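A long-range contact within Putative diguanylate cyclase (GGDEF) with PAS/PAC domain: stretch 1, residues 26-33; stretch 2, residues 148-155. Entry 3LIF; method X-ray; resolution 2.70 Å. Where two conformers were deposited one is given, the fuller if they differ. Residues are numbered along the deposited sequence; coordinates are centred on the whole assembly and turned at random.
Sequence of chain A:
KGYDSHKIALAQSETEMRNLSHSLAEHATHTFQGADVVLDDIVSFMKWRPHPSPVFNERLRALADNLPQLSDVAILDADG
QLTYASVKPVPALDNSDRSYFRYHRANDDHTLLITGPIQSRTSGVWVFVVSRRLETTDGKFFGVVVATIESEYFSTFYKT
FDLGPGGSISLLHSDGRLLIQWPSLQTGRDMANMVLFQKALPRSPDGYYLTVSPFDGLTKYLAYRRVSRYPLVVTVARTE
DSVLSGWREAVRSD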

# COMPACT_ATOMS: atom_id res chain seq x y z
N GLU A 26 4.76 11.24 -2.05
CA GLU A 26 4.47 11.81 -0.74
C GLU A 26 3.12 11.44 -0.23
O GLU A 26 2.93 11.19 0.95
N HIS A 27 2.16 11.48 -1.11
CA HIS A 27 0.88 11.02 -0.68
C HIS A 27 0.99 9.60 -0.07
O HIS A 27 0.30 9.29 0.93
N ALA A 28 1.84 8.74 -0.66
CA ALA A 28 1.94 7.38 -0.17
C ALA A 28 2.58 7.51 1.17
O ALA A 28 2.04 7.05 2.18
N THR A 29 3.73 8.17 1.20
CA THR A 29 4.39 8.32 2.47
C THR A 29 3.42 8.82 3.54
O THR A 29 3.31 8.24 4.61
N HIS A 30 2.69 9.87 3.27
CA HIS A 30 1.83 10.45 4.30
C HIS A 30 0.74 9.46 4.69
O HIS A 30 0.41 9.33 5.87
N THR A 31 0.17 8.75 3.70
CA THR A 31 -0.92 7.80 3.99
C THR A 31 -0.45 6.63 4.88
O THR A 31 -1.06 6.32 5.89
N PHE A 32 0.64 5.98 4.51
CA PHE A 32 1.18 4.95 5.39
C PHE A 32 1.58 5.49 6.77
O PHE A 32 1.32 4.82 7.78
N GLN A 33 2.16 6.69 6.81
CA GLN A 33 2.58 7.29 8.06
C GLN A 33 1.33 7.42 8.92
O GLN A 33 1.31 7.07 10.09
N THR A 148 -6.18 -3.67 7.21
CA THR A 148 -6.23 -3.84 5.78
C THR A 148 -6.14 -2.51 5.06
O THR A 148 -6.87 -1.55 5.37
N ILE A 149 -5.24 -2.43 4.09
CA ILE A 149 -5.11 -1.17 3.38
C ILE A 149 -6.33 -0.99 2.52
O ILE A 149 -6.64 -1.90 1.79
N GLU A 150 -7.02 0.14 2.61
CA GLU A 150 -8.19 0.37 1.73
C GLU A 150 -7.72 0.80 0.32
O GLU A 150 -7.33 1.97 0.08
N SER A 151 -7.72 -0.11 -0.63
CA SER A 151 -7.11 0.30 -1.88
C SER A 151 -7.91 1.41 -2.62
O SER A 151 -7.31 2.26 -3.29
N GLU A 152 -9.22 1.43 -2.43
CA GLU A 152 -10.10 2.48 -2.98
C GLU A 152 -9.64 3.90 -2.53
O GLU A 152 -9.76 4.90 -3.26
N TYR A 153 -9.07 4.00 -1.36
CA TYR A 153 -8.60 5.28 -1.01
C TYR A 153 -7.59 5.77 -2.03
O TYR A 153 -7.58 6.97 -2.36
N PHE A 154 -6.70 4.90 -2.51
CA PHE A 154 -5.68 5.36 -3.43
C PHE A 154 -6.27 5.58 -4.85
O PHE A 154 -5.98 6.58 -5.53
N SER A 155 -7.07 4.64 -5.32
CA SER A 155 -7.54 4.79 -6.67
C SER A 155 -8.39 6.05 -6.79
O SER A 155 -8.44 6.69 -7.82

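Four aromatic rings dominate this contact, yet none of them forms a true stack, and no hydrogen bond crosses between the stretches. The two helices run nearly antiparallel, at 153°, but their axes come no closer than 12.1 Å, and long, flat side chains are well suited to filling so wide a gap.

Phe154 is the centre of the arrangement. Its CA-to-CB bond points sideways, but chi1 in the m well (-76°) and chi2 of -83° bring the ring to the first helix, where it enters as a knob into the hole formed by His27, Ala28, Thr31 and Phe32. These positions, i, i+1, i+4 and i+5, lie along one side of the helix. At Ala28 the backbone itself lines the hole: Ala28 CA lies 4.3 Å from Phe154 CE1, at the edge of the ring, while the small methyl points sideways. Thr31 points toward the second stretch and, in rotamer m, places its methyl, Thr31 CG2, 3.8 Å from Phe154 CZ.

Thr31 OG1 also donates a hydrogen bond to His27 O at 2.6 Å, one turn earlier, so its polarity is satisfied within its own helix. Both branches of Thr31 lie near Tyr153 CE2: Thr31 CG2 is 3.7 Å from Tyr153 CE2, and Thr31 OG1, at the ring edge, is 3.6 Å from Tyr153 CE2 in a contact that is not a hydrogen bond.

His27 extends in the t rotamer, and its imidazole comes close to both aromatic residues of the second helix. His27 CE1 is 3.7 Å from Phe154 CD1, with the two planes oblique at 80°; His27 NE2 is 3.9 Å from Tyr153 CE2, where the planes are inclined by only 17° but slid apart, so the rings barely overlap. Tyr153, also t, points toward the first helix. Both His27 and Tyr153 are partly exposed, a setting that suits rings carrying polar atoms.

Deeper in, the contact becomes wholly apolar. Phe32, with chi1 at -73° (m), starts sideways, but the end of its ring comes nearer to the second stretch. Phe32 CE1 meets Phe154 CZ at 3.6 Å, again with the rings slid apart, their centroids 6.0 Å from each other. At the ring edge, Phe32 CE2 lies a tight 3.3 Å from Ile149 CD1. Ile149 belongs to the strand preceding the second helix, and its CA-to-CB bond points toward the first stretch; its m,t conformation places the CD1 methyl at the edge of the Phe32 ring, although Ile149 CA and Phe32 CA are 9.0 Å apart.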

# COMPACT_ATOMS: atom_id res chain seq x y z
CB GLU A 26 4.56 13.31 -0.77
CG GLU A 26 5.98 13.73 -0.85
CD GLU A 26 6.11 15.15 -0.42
OE1 GLU A 26 6.84 15.39 0.58
OE2 GLU A 26 5.44 16.01 -1.06
CB HIS A 27 -0.01 10.99 -1.87
CG HIS A 27 -1.36 10.49 -1.57
ND1 HIS A 27 -1.73 9.18 -1.77
CD2 HIS A 27 -2.46 11.13 -1.13
CE1 HIS A 27 -3.00 9.03 -1.47
NE2 HIS A 27 -3.47 10.20 -1.08
CB ALA A 28 2.76 6.50 -1.08
CB THR A 29 5.61 9.21 2.43
OG1 THR A 29 6.60 8.65 1.56
CG2 THR A 29 6.17 9.29 3.85
CB HIS A 30 1.19 11.81 3.89
CG HIS A 30 2.15 12.95 3.73
ND1 HIS A 30 3.32 13.07 4.47
CD2 HIS A 30 2.11 14.05 2.92
CE1 HIS A 30 3.96 14.17 4.10
NE2 HIS A 30 3.24 14.78 3.17
CB THR A 31 -1.47 7.21 2.75
OG1 THR A 31 -1.94 8.27 1.90
CG2 THR A 31 -2.60 6.27 3.10
CB PHE A 32 2.28 4.12 4.72
CG PHE A 32 1.72 3.18 3.70
CD1 PHE A 32 1.44 3.61 2.41
CD2 PHE A 32 1.38 1.87 4.05
CE1 PHE A 32 0.87 2.74 1.48
CE2 PHE A 32 0.85 1.00 3.11
CZ PHE A 32 0.56 1.44 1.84
CB GLN A 33 3.04 8.68 7.76
CG GLN A 33 3.89 9.29 8.81
CD GLN A 33 5.32 9.32 8.27
OE1 GLN A 33 5.85 10.39 7.93
NE2 GLN A 33 5.95 8.13 8.14
CB THR A 148 -7.58 -4.42 5.37
OG1 THR A 148 -7.73 -5.67 6.03
CG2 THR A 148 -7.59 -4.64 3.89
CB ILE A 149 -3.86 -1.18 2.54
CG1 ILE A 149 -2.67 -0.96 3.46
CG2 ILE A 149 -3.92 -0.08 1.45
CD1 ILE A 149 -1.38 -1.48 2.86
CB GLU A 150 -9.11 1.45 2.29
CG GLU A 150 -10.28 1.74 1.39
CD GLU A 150 -11.46 0.81 1.70
OE1 GLU A 150 -12.03 0.89 2.82
OE2 GLU A 150 -11.83 -0.00 0.83
CB SER A 151 -6.79 -0.90 -2.76
OG SER A 151 -8.00 -1.57 -3.10
CB GLU A 152 -11.54 2.21 -2.57
CG GLU A 152 -12.59 3.17 -3.10
CD GLU A 152 -14.01 2.59 -2.94
OE1 GLU A 152 -14.18 1.35 -3.13
OE2 GLU A 152 -14.96 3.35 -2.62
CB TYR A 153 -7.90 5.20 0.31
CG TYR A 153 -7.36 6.48 0.80
CD1 TYR A 153 -8.23 7.49 1.24
CD2 TYR A 153 -5.98 6.68 0.88
CE1 TYR A 153 -7.72 8.67 1.75
CE2 TYR A 153 -5.45 7.87 1.37
CZ TYR A 153 -6.34 8.84 1.81
OH TYR A 153 -5.87 10.00 2.27
CB PHE A 154 -4.52 4.38 -3.50
CG PHE A 154 -3.61 4.43 -2.32
CD1 PHE A 154 -2.59 5.39 -2.25
CD2 PHE A 154 -3.72 3.49 -1.31
CE1 PHE A 154 -1.74 5.43 -1.18
CE2 PHE A 154 -2.86 3.52 -0.20
CZ PHE A 154 -1.85 4.49 -0.14
CB SER A 155 -8.30 3.55 -7.13
OG SER A 155 -9.21 3.13 -6.15